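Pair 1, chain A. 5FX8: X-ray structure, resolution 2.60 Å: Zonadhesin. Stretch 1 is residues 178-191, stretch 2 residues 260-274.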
# COMPACT_ATOMS: atom_id res chain seq x y z
N ASN A 178 -14.64 9.52 23.45
CA ASN A 178 -14.34 10.89 23.84
C ASN A 178 -14.96 11.20 25.19
O ASN A 178 -16.01 10.67 25.55
CB ASN A 178 -14.82 11.88 22.78
CG ASN A 178 -14.13 11.66 21.47
OD1 ASN A 178 -14.47 10.74 20.73
ND2 ASN A 178 -13.14 12.49 21.17
N ILE A 179 -14.29 12.06 25.93
CA ILE A 179 -14.71 12.45 27.26
C ILE A 179 -14.59 13.96 27.39
O ILE A 179 -13.50 14.51 27.19
CB ILE A 179 -13.87 11.77 28.35
CG1 ILE A 179 -13.98 10.26 28.21
CG2 ILE A 179 -14.33 12.25 29.70
CD1 ILE A 179 -13.19 9.49 29.23
N ASP A 180 -15.69 14.61 27.73
CA ASP A 180 -15.75 16.04 27.99
C ASP A 180 -16.13 16.30 29.44
O ASP A 180 -17.13 15.77 29.93
CB ASP A 180 -16.77 16.70 27.08
CG ASP A 180 -16.51 16.41 25.64
OD1 ASP A 180 -15.36 16.59 25.22
OD2 ASP A 180 -17.46 15.98 24.94
N ILE A 181 -15.37 17.15 30.12
CA ILE A 181 -15.59 17.45 31.53
C ILE A 181 -15.55 18.95 31.74
O ILE A 181 -14.68 19.64 31.20
CB ILE A 181 -14.52 16.75 32.40
CG1 ILE A 181 -14.65 15.24 32.28
CG2 ILE A 181 -14.69 17.11 33.84
CD1 ILE A 181 -13.38 14.54 32.54
N SER A 182 -16.49 19.47 32.52
CA SER A 182 -16.40 20.84 33.01
C SER A 182 -16.89 20.89 34.46
O SER A 182 -17.86 20.23 34.81
CB SER A 182 -17.21 21.79 32.16
OG SER A 182 -18.56 21.41 32.23
N THR A 183 -16.20 21.68 35.28
CA THR A 183 -16.54 21.90 36.68
C THR A 183 -16.77 23.38 36.92
O THR A 183 -16.00 24.21 36.42
CB THR A 183 -15.41 21.44 37.62
OG1 THR A 183 -14.81 20.25 37.12
CG2 THR A 183 -15.94 21.15 39.01
N VAL A 184 -17.80 23.73 37.69
CA VAL A 184 -17.94 25.06 38.25
C VAL A 184 -18.15 24.96 39.76
O VAL A 184 -18.85 24.06 40.24
CB VAL A 184 -19.10 25.83 37.58
CG1 VAL A 184 -19.01 25.71 36.15
CG2 VAL A 184 -20.40 25.34 38.02
N GLN A 185 -17.54 25.87 40.50
CA GLN A 185 -17.68 25.82 41.95
C GLN A 185 -17.54 27.22 42.55
O GLN A 185 -16.81 28.06 42.03
CB GLN A 185 -16.65 24.86 42.54
CG GLN A 185 -15.78 25.49 43.55
CD GLN A 185 -14.93 24.51 44.29
OE1 GLN A 185 -14.21 24.90 45.19
NE2 GLN A 185 -15.00 23.25 43.91
N THR A 186 -18.28 27.46 43.63
CA THR A 186 -18.12 28.66 44.45
C THR A 186 -18.10 28.20 45.88
O THR A 186 -18.88 27.35 46.25
CB THR A 186 -19.28 29.68 44.27
OG1 THR A 186 -20.50 29.08 44.71
CG2 THR A 186 -19.44 30.08 42.85
N PRO A 187 -17.23 28.79 46.71
CA PRO A 187 -16.33 29.90 46.44
C PRO A 187 -14.88 29.52 46.19
O PRO A 187 -14.05 30.43 46.17
CB PRO A 187 -16.39 30.68 47.73
CG PRO A 187 -16.43 29.60 48.74
CD PRO A 187 -17.33 28.54 48.15
N GLY A 188 -14.55 28.25 46.01
CA GLY A 188 -13.15 27.87 45.94
C GLY A 188 -12.40 28.51 44.78
O GLY A 188 -12.96 29.14 43.88
N THR A 189 -11.08 28.33 44.82
CA THR A 189 -10.18 28.77 43.76
C THR A 189 -9.35 27.60 43.28
O THR A 189 -8.54 27.06 44.05
CB THR A 189 -9.26 29.90 44.24
OG1 THR A 189 -10.01 31.12 44.33
CG2 THR A 189 -8.13 30.11 43.27
N PHE A 190 -9.52 27.22 42.01
CA PHE A 190 -8.83 26.06 41.46
C PHE A 190 -7.35 26.34 41.28
O PHE A 190 -6.96 27.43 40.88
CB PHE A 190 -9.44 25.66 40.11
CG PHE A 190 -10.72 24.91 40.23
CD1 PHE A 190 -10.81 23.79 41.04
CD2 PHE A 190 -11.86 25.33 39.56
CE1 PHE A 190 -12.01 23.10 41.17
CE2 PHE A 190 -13.06 24.64 39.70
CZ PHE A 190 -13.13 23.54 40.49
N ASP A 191 -6.52 25.35 41.61
CA ASP A 191 -5.08 25.40 41.41
C ASP A 191 -4.76 24.76 40.06
O ASP A 191 -4.76 23.53 39.92
CB ASP A 191 -4.35 24.71 42.55
CG ASP A 191 -2.84 24.88 42.48
OD1 ASP A 191 -2.33 25.32 41.43
OD2 ASP A 191 -2.17 24.56 43.47
N VAL A 260 -10.37 2.49 34.55
CA VAL A 260 -11.06 3.67 35.06
C VAL A 260 -10.13 4.86 34.90
O VAL A 260 -8.98 4.82 35.35
CB VAL A 260 -11.47 3.51 36.54
CG1 VAL A 260 -11.91 4.83 37.11
CG2 VAL A 260 -12.60 2.55 36.68
N LEU A 261 -10.61 5.90 34.22
CA LEU A 261 -9.94 7.19 34.16
C LEU A 261 -10.33 8.04 35.36
O LEU A 261 -11.51 8.28 35.60
CB LEU A 261 -10.31 7.94 32.87
CG LEU A 261 -9.80 9.37 32.81
CD1 LEU A 261 -8.33 9.33 32.75
CD2 LEU A 261 -10.30 10.03 31.58
N ARG A 262 -9.34 8.55 36.08
CA ARG A 262 -9.59 9.36 37.26
C ARG A 262 -8.94 10.72 37.07
O ARG A 262 -7.72 10.81 36.95
CB ARG A 262 -9.05 8.67 38.52
CG ARG A 262 -9.01 9.56 39.75
CD ARG A 262 -8.89 8.74 41.01
NE ARG A 262 -10.14 8.06 41.28
CZ ARG A 262 -10.28 7.14 42.22
NH1 ARG A 262 -9.24 6.81 42.97
NH2 ARG A 262 -11.46 6.56 42.41
N VAL A 263 -9.74 11.77 37.06
CA VAL A 263 -9.22 13.12 36.97
C VAL A 263 -9.26 13.75 38.35
O VAL A 263 -10.27 13.69 39.05
CB VAL A 263 -10.02 13.95 35.96
CG1 VAL A 263 -9.41 15.32 35.84
CG2 VAL A 263 -9.99 13.28 34.63
N SER A 264 -8.16 14.37 38.75
CA SER A 264 -8.05 15.00 40.05
C SER A 264 -7.81 16.49 39.87
O SER A 264 -6.89 16.87 39.15
CB SER A 264 -6.91 14.36 40.84
OG SER A 264 -6.64 15.06 42.03
N PHE A 265 -8.62 17.33 40.50
CA PHE A 265 -8.32 18.76 40.52
C PHE A 265 -8.48 19.33 41.92
O PHE A 265 -9.50 19.14 42.58
CB PHE A 265 -9.17 19.54 39.51
CG PHE A 265 -10.59 19.13 39.45
CD1 PHE A 265 -10.96 18.00 38.76
CD2 PHE A 265 -11.57 19.91 40.05
CE1 PHE A 265 -12.28 17.63 38.69
CE2 PHE A 265 -12.89 19.55 39.98
CZ PHE A 265 -13.25 18.41 39.30
N LEU A 266 -7.46 20.05 42.35
CA LEU A 266 -7.42 20.62 43.68
C LEU A 266 -8.13 21.96 43.70
O LEU A 266 -8.08 22.74 42.74
CB LEU A 266 -5.97 20.81 44.13
CG LEU A 266 -5.62 21.21 45.56
CD1 LEU A 266 -6.09 20.14 46.48
CD2 LEU A 266 -4.12 21.37 45.71
N SER A 267 -8.80 22.23 44.81
CA SER A 267 -9.44 23.51 45.05
C SER A 267 -9.01 24.01 46.42
O SER A 267 -9.35 23.40 47.44
CB SER A 267 -10.96 23.38 44.95
OG SER A 267 -11.58 24.64 45.06
N ASN A 268 -8.26 25.10 46.45
CA ASN A 268 -7.92 25.76 47.70
C ASN A 268 -9.09 26.60 48.21
O ASN A 268 -9.78 27.27 47.44
CB ASN A 268 -6.68 26.63 47.50
CG ASN A 268 -5.44 25.80 47.27
OD1 ASN A 268 -5.14 24.90 48.05
ND2 ASN A 268 -4.72 26.08 46.19
N LEU A 269 -9.33 26.54 49.52
CA LEU A 269 -10.44 27.25 50.15
C LEU A 269 -9.94 28.25 51.18
O LEU A 269 -8.90 28.06 51.81
CB LEU A 269 -11.39 26.26 50.83
CG LEU A 269 -11.92 25.16 49.93
CD1 LEU A 269 -12.60 24.07 50.73
CD2 LEU A 269 -12.87 25.73 48.90
N ALA A 270 -10.70 29.33 51.35
CA ALA A 270 -10.46 30.21 52.49
C ALA A 270 -10.74 29.47 53.78
O ALA A 270 -11.57 28.55 53.82
CB ALA A 270 -11.33 31.46 52.41
N ASP A 271 -10.07 29.87 54.85
CA ASP A 271 -10.26 29.18 56.11
C ASP A 271 -11.66 29.36 56.68
O ASP A 271 -12.08 28.55 57.49
CB ASP A 271 -9.23 29.63 57.13
CG ASP A 271 -7.90 28.96 56.94
OD1 ASP A 271 -7.86 27.90 56.27
OD2 ASP A 271 -6.89 29.47 57.48
N ASP A 272 -12.40 30.39 56.26
CA ASP A 272 -13.74 30.64 56.75
C ASP A 272 -14.82 29.99 55.89
O ASP A 272 -15.99 30.38 55.98
CB ASP A 272 -14.01 32.14 56.84
CG ASP A 272 -14.11 32.80 55.48
OD1 ASP A 272 -13.07 33.22 54.95
OD2 ASP A 272 -15.24 32.91 54.95
N VAL A 273 -14.45 29.02 55.06
CA VAL A 273 -15.39 28.32 54.20
C VAL A 273 -15.74 27.01 54.88
O VAL A 273 -14.84 26.29 55.33
CB VAL A 273 -14.81 28.07 52.80
CG1 VAL A 273 -15.88 27.55 51.86
CG2 VAL A 273 -14.21 29.32 52.26
N LEU A 274 -17.03 26.70 54.97
CA LEU A 274 -17.46 25.45 55.57
C LEU A 274 -18.19 24.54 54.59
O LEU A 274 -18.40 23.38 54.91
CB LEU A 274 -18.37 25.70 56.78
CG LEU A 274 -17.86 26.65 57.87
CD1 LEU A 274 -18.98 27.24 58.73
CD2 LEU A 274 -16.85 25.92 58.72

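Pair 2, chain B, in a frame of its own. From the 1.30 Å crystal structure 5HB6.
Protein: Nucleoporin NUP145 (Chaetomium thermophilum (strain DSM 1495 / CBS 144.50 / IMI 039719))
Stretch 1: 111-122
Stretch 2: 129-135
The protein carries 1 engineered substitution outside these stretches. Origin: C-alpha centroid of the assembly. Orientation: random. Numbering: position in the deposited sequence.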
# COMPACT_ATOMS: atom_id res chain seq x y z
N ARG B 111 11.94 -11.64 -11.96
CA ARG B 111 12.58 -11.33 -10.69
C ARG B 111 11.62 -10.60 -9.75
O ARG B 111 11.68 -10.81 -8.52
CB ARG B 111 13.86 -10.53 -10.92
CG ARG B 111 14.95 -11.35 -11.65
CD ARG B 111 15.35 -12.61 -10.88
NE ARG B 111 16.12 -12.33 -9.67
CZ ARG B 111 16.24 -13.15 -8.63
NH1 ARG B 111 15.60 -14.31 -8.60
NH2 ARG B 111 17.00 -12.80 -7.60
N LEU B 112 10.73 -9.75 -10.27
CA LEU B 112 9.71 -9.17 -9.40
C LEU B 112 8.87 -10.26 -8.76
O LEU B 112 8.48 -10.15 -7.60
CB LEU B 112 8.81 -8.22 -10.18
CG LEU B 112 9.43 -6.89 -10.60
CD1 LEU B 112 8.39 -6.10 -11.39
CD2 LEU B 112 9.90 -6.07 -9.42
N LYS B 113 8.58 -11.34 -9.51
CA LYS B 113 7.76 -12.41 -8.95
C LYS B 113 8.45 -13.08 -7.77
O LYS B 113 7.78 -13.63 -6.90
CB LYS B 113 7.39 -13.42 -10.03
CG LYS B 113 6.42 -12.87 -11.07
CD LYS B 113 6.15 -13.86 -12.20
CE LYS B 113 5.10 -13.32 -13.16
NZ LYS B 113 4.91 -14.20 -14.32
N SER B 114 9.78 -13.03 -7.72
CA SER B 114 10.54 -13.72 -6.68
C SER B 114 10.92 -12.84 -5.49
O SER B 114 11.62 -13.31 -4.60
CB SER B 114 11.76 -14.37 -7.32
OG SER B 114 11.33 -15.40 -8.20
N ILE B 115 10.49 -11.58 -5.44
CA ILE B 115 10.84 -10.73 -4.31
C ILE B 115 10.28 -11.33 -3.02
O ILE B 115 9.06 -11.56 -2.90
CB ILE B 115 10.35 -9.29 -4.52
CG1 ILE B 115 11.00 -8.66 -5.74
CG2 ILE B 115 10.62 -8.42 -3.28
CD1 ILE B 115 12.53 -8.52 -5.67
N PRO B 116 11.14 -11.58 -2.03
CA PRO B 116 10.67 -12.23 -0.80
C PRO B 116 9.59 -11.43 -0.09
O PRO B 116 9.56 -10.20 -0.11
CB PRO B 116 11.95 -12.30 0.06
CG PRO B 116 13.05 -12.31 -0.91
CD PRO B 116 12.61 -11.44 -2.04
N ASP B 117 8.68 -12.18 0.54
CA ASP B 117 7.65 -11.61 1.39
C ASP B 117 6.67 -10.75 0.60
O ASP B 117 6.07 -9.83 1.14
CB ASP B 117 8.24 -10.85 2.58
CG ASP B 117 9.04 -11.75 3.51
OD1 ASP B 117 8.61 -12.90 3.75
OD2 ASP B 117 10.10 -11.30 4.00
N THR B 118 6.53 -11.05 -0.68
CA THR B 118 5.51 -10.43 -1.51
C THR B 118 4.86 -11.52 -2.35
O THR B 118 5.48 -12.55 -2.65
CB THR B 118 6.06 -9.35 -2.48
OG1 THR B 118 6.80 -9.96 -3.55
CG2 THR B 118 6.91 -8.33 -1.75
N THR B 119 3.61 -11.28 -2.76
CA THR B 119 2.92 -12.15 -3.71
C THR B 119 2.61 -11.31 -4.94
O THR B 119 1.78 -10.40 -4.88
CB THR B 119 1.65 -12.71 -3.09
OG1 THR B 119 1.97 -13.48 -1.92
CG2 THR B 119 0.95 -13.60 -4.08
N PHE B 120 3.30 -11.58 -6.03
CA PHE B 120 3.18 -10.77 -7.23
C PHE B 120 1.74 -10.73 -7.70
O PHE B 120 1.09 -11.76 -7.78
CB PHE B 120 4.06 -11.39 -8.31
CG PHE B 120 4.04 -10.67 -9.62
CD1 PHE B 120 4.93 -9.64 -9.87
CD2 PHE B 120 3.18 -11.06 -10.64
CE1 PHE B 120 4.94 -9.00 -11.08
CE2 PHE B 120 3.20 -10.44 -11.85
CZ PHE B 120 4.08 -9.41 -12.08
N GLU B 121 1.27 -9.54 -8.05
CA GLU B 121 -0.02 -9.35 -8.68
C GLU B 121 0.12 -8.95 -10.13
O GLU B 121 -0.47 -9.57 -11.01
CB GLU B 121 -0.81 -8.29 -7.91
CG GLU B 121 -1.15 -8.75 -6.50
CD GLU B 121 -2.50 -9.42 -6.37
OE1 GLU B 121 -3.23 -9.50 -7.37
OE2 GLU B 121 -2.80 -9.88 -5.25
N SER B 122 0.96 -7.97 -10.42
CA SER B 122 1.12 -7.53 -11.80
C SER B 122 2.32 -6.61 -11.94
O SER B 122 2.81 -6.02 -10.97
CB SER B 122 -0.12 -6.79 -12.27
OG SER B 122 -0.32 -5.63 -11.50
N VAL B 129 4.34 0.27 -13.11
CA VAL B 129 3.72 -0.03 -11.82
C VAL B 129 3.86 -1.52 -11.54
O VAL B 129 3.40 -2.38 -12.31
CB VAL B 129 2.24 0.38 -11.80
CG1 VAL B 129 1.54 -0.10 -10.52
CG2 VAL B 129 2.12 1.89 -11.90
N TRP B 130 4.44 -1.84 -10.39
CA TRP B 130 4.46 -3.18 -9.82
C TRP B 130 3.45 -3.25 -8.69
O TRP B 130 3.49 -2.43 -7.77
CB TRP B 130 5.87 -3.40 -9.26
CG TRP B 130 6.09 -4.63 -8.39
CD1 TRP B 130 5.52 -5.89 -8.49
CD2 TRP B 130 6.97 -4.69 -7.29
NE1 TRP B 130 6.04 -6.71 -7.53
CE2 TRP B 130 6.93 -6.00 -6.77
CE3 TRP B 130 7.84 -3.76 -6.70
CZ2 TRP B 130 7.68 -6.40 -5.67
CZ3 TRP B 130 8.59 -4.15 -5.62
CH2 TRP B 130 8.50 -5.45 -5.10
N ALA B 131 2.57 -4.23 -8.77
CA ALA B 131 1.57 -4.47 -7.74
C ALA B 131 1.81 -5.84 -7.15
O ALA B 131 2.12 -6.80 -7.86
CB ALA B 131 0.17 -4.36 -8.30
N PHE B 132 1.64 -5.92 -5.84
CA PHE B 132 1.86 -7.16 -5.12
C PHE B 132 1.06 -7.14 -3.83
O PHE B 132 0.75 -6.06 -3.30
CB PHE B 132 3.35 -7.37 -4.82
CG PHE B 132 3.98 -6.24 -4.03
CD1 PHE B 132 4.46 -5.10 -4.67
CD2 PHE B 132 4.07 -6.31 -2.66
CE1 PHE B 132 5.02 -4.07 -3.95
CE2 PHE B 132 4.65 -5.26 -1.93
CZ PHE B 132 5.10 -4.14 -2.58
N SER B 133 0.77 -8.32 -3.31
CA SER B 133 0.09 -8.42 -2.03
C SER B 133 1.09 -8.79 -0.93
O SER B 133 2.10 -9.45 -1.16
CB SER B 133 -1.02 -9.47 -2.07
OG SER B 133 -2.16 -9.01 -2.78
N VAL B 134 0.74 -8.38 0.28
CA VAL B 134 1.42 -8.83 1.48
C VAL B 134 0.34 -9.36 2.42
O VAL B 134 -0.83 -8.98 2.34
CB VAL B 134 2.25 -7.70 2.14
CG1 VAL B 134 3.30 -7.20 1.17
CG2 VAL B 134 1.36 -6.55 2.63
N GLU B 135 0.74 -10.24 3.31
CA GLU B 135 -0.18 -10.80 4.29
C GLU B 135 -0.33 -9.93 5.52
O GLU B 135 -1.31 -10.07 6.25
CB GLU B 135 0.30 -12.18 4.73
CG GLU B 135 0.28 -13.18 3.61
CD GLU B 135 -1.04 -13.18 2.86
OE1 GLU B 135 -2.10 -13.34 3.50
OE2 GLU B 135 -1.01 -13.00 1.61
O HOH W 1 6.11 -9.47 -6.35
O HOH W 2 3.52 -12.05 0.68
O HOH W 3 0.68 -3.30 -12.35

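Over 14 central residues the N, CA and C atoms of pair 2 superpose on those of pair 1 with an RMSD of 0.6 Å. The shared unit is a connection leading into a strand that runs antiparallel to the second stretch; the strand directions differ by 135° in pair 1 and 141° in pair 2. A:Thr189 falls on B:Thr119 (CA-CA 0.3 Å) and A:Asn268 on B:Ser133 (0.4 Å), and each couple is an antiparallel hydrogen-bonded pair. In pair 1, A:Thr189 N donates to A:Asn268 O at 3.1 Å and A:Asn268 N to A:Thr189 O at 3.1 Å; in pair 2, B:Thr119 N to B:Ser133 O is 2.9 Å and B:Ser133 N to B:Thr119 O is 2.8 Å. One residue on, A:Phe190 with A:Ser267 and B:Phe120 with B:Phe132 form the matching non-hydrogen-bonded pairs. A further backbone hydrogen bond matches: A:Asp191 N donates to A:Leu266 O at 3.2 Å, and B:Glu121 N to B:Ala131 O at 2.9 Å. In pair 2 this bond is part of a beta bulge between B:Phe120 and B:Ser122, where B:Ala131 O also accepts from B:Ser122 N at 3.0 Å.

The side chains fill this frame differently. A:Phe265 and B:Trp130 match (CA-CA 1.0 Å), but their side-chain centres lie 3.2 Å apart. A:Phe190 (chi1 m) meets A:Phe265 obliquely, with ring centroids 5.5 Å apart, planes at 71° and CE1 of A:Phe190 3.4 Å from CD2 of A:Phe265. B:Phe120 adopts t, and its ring meets the five-membered ring of B:Trp130 rim to rim, centroids 5.9 Å apart and planes at 28°. One face of the indole receives B:Leu112, whose CD2 lies 4.0 Å from the centroid of the six-membered ring and 16° off its normal.

Just before the paired strand, A:Gly188 matches B:Thr118. An ideal CB on A:Gly188 would come within 2.4 Å of A:Ser267 OG, a clash. B:Thr118 instead packs its CG2 3.6 Å from CD2 of B:Phe132, the counterpart of A:Ser267, while its OG1 donates to B:Ile115 O at 2.8 Å. A water also bridges the stretches here, donating to B:Thr118 OG1 at 2.9 Å and accepting from B:Trp130 NE1 at 3.0 Å.

The acidic residues also differ. B:Glu121 (chi1 m) accepts a hydrogen bond at OE2 from B:Ser133 OG at 2.7 Å; the matching A:Asp191 (chi1 t) has its OD2 4.0 Å from A:Asn268 ND2, with no side-chain hydrogen bond between them.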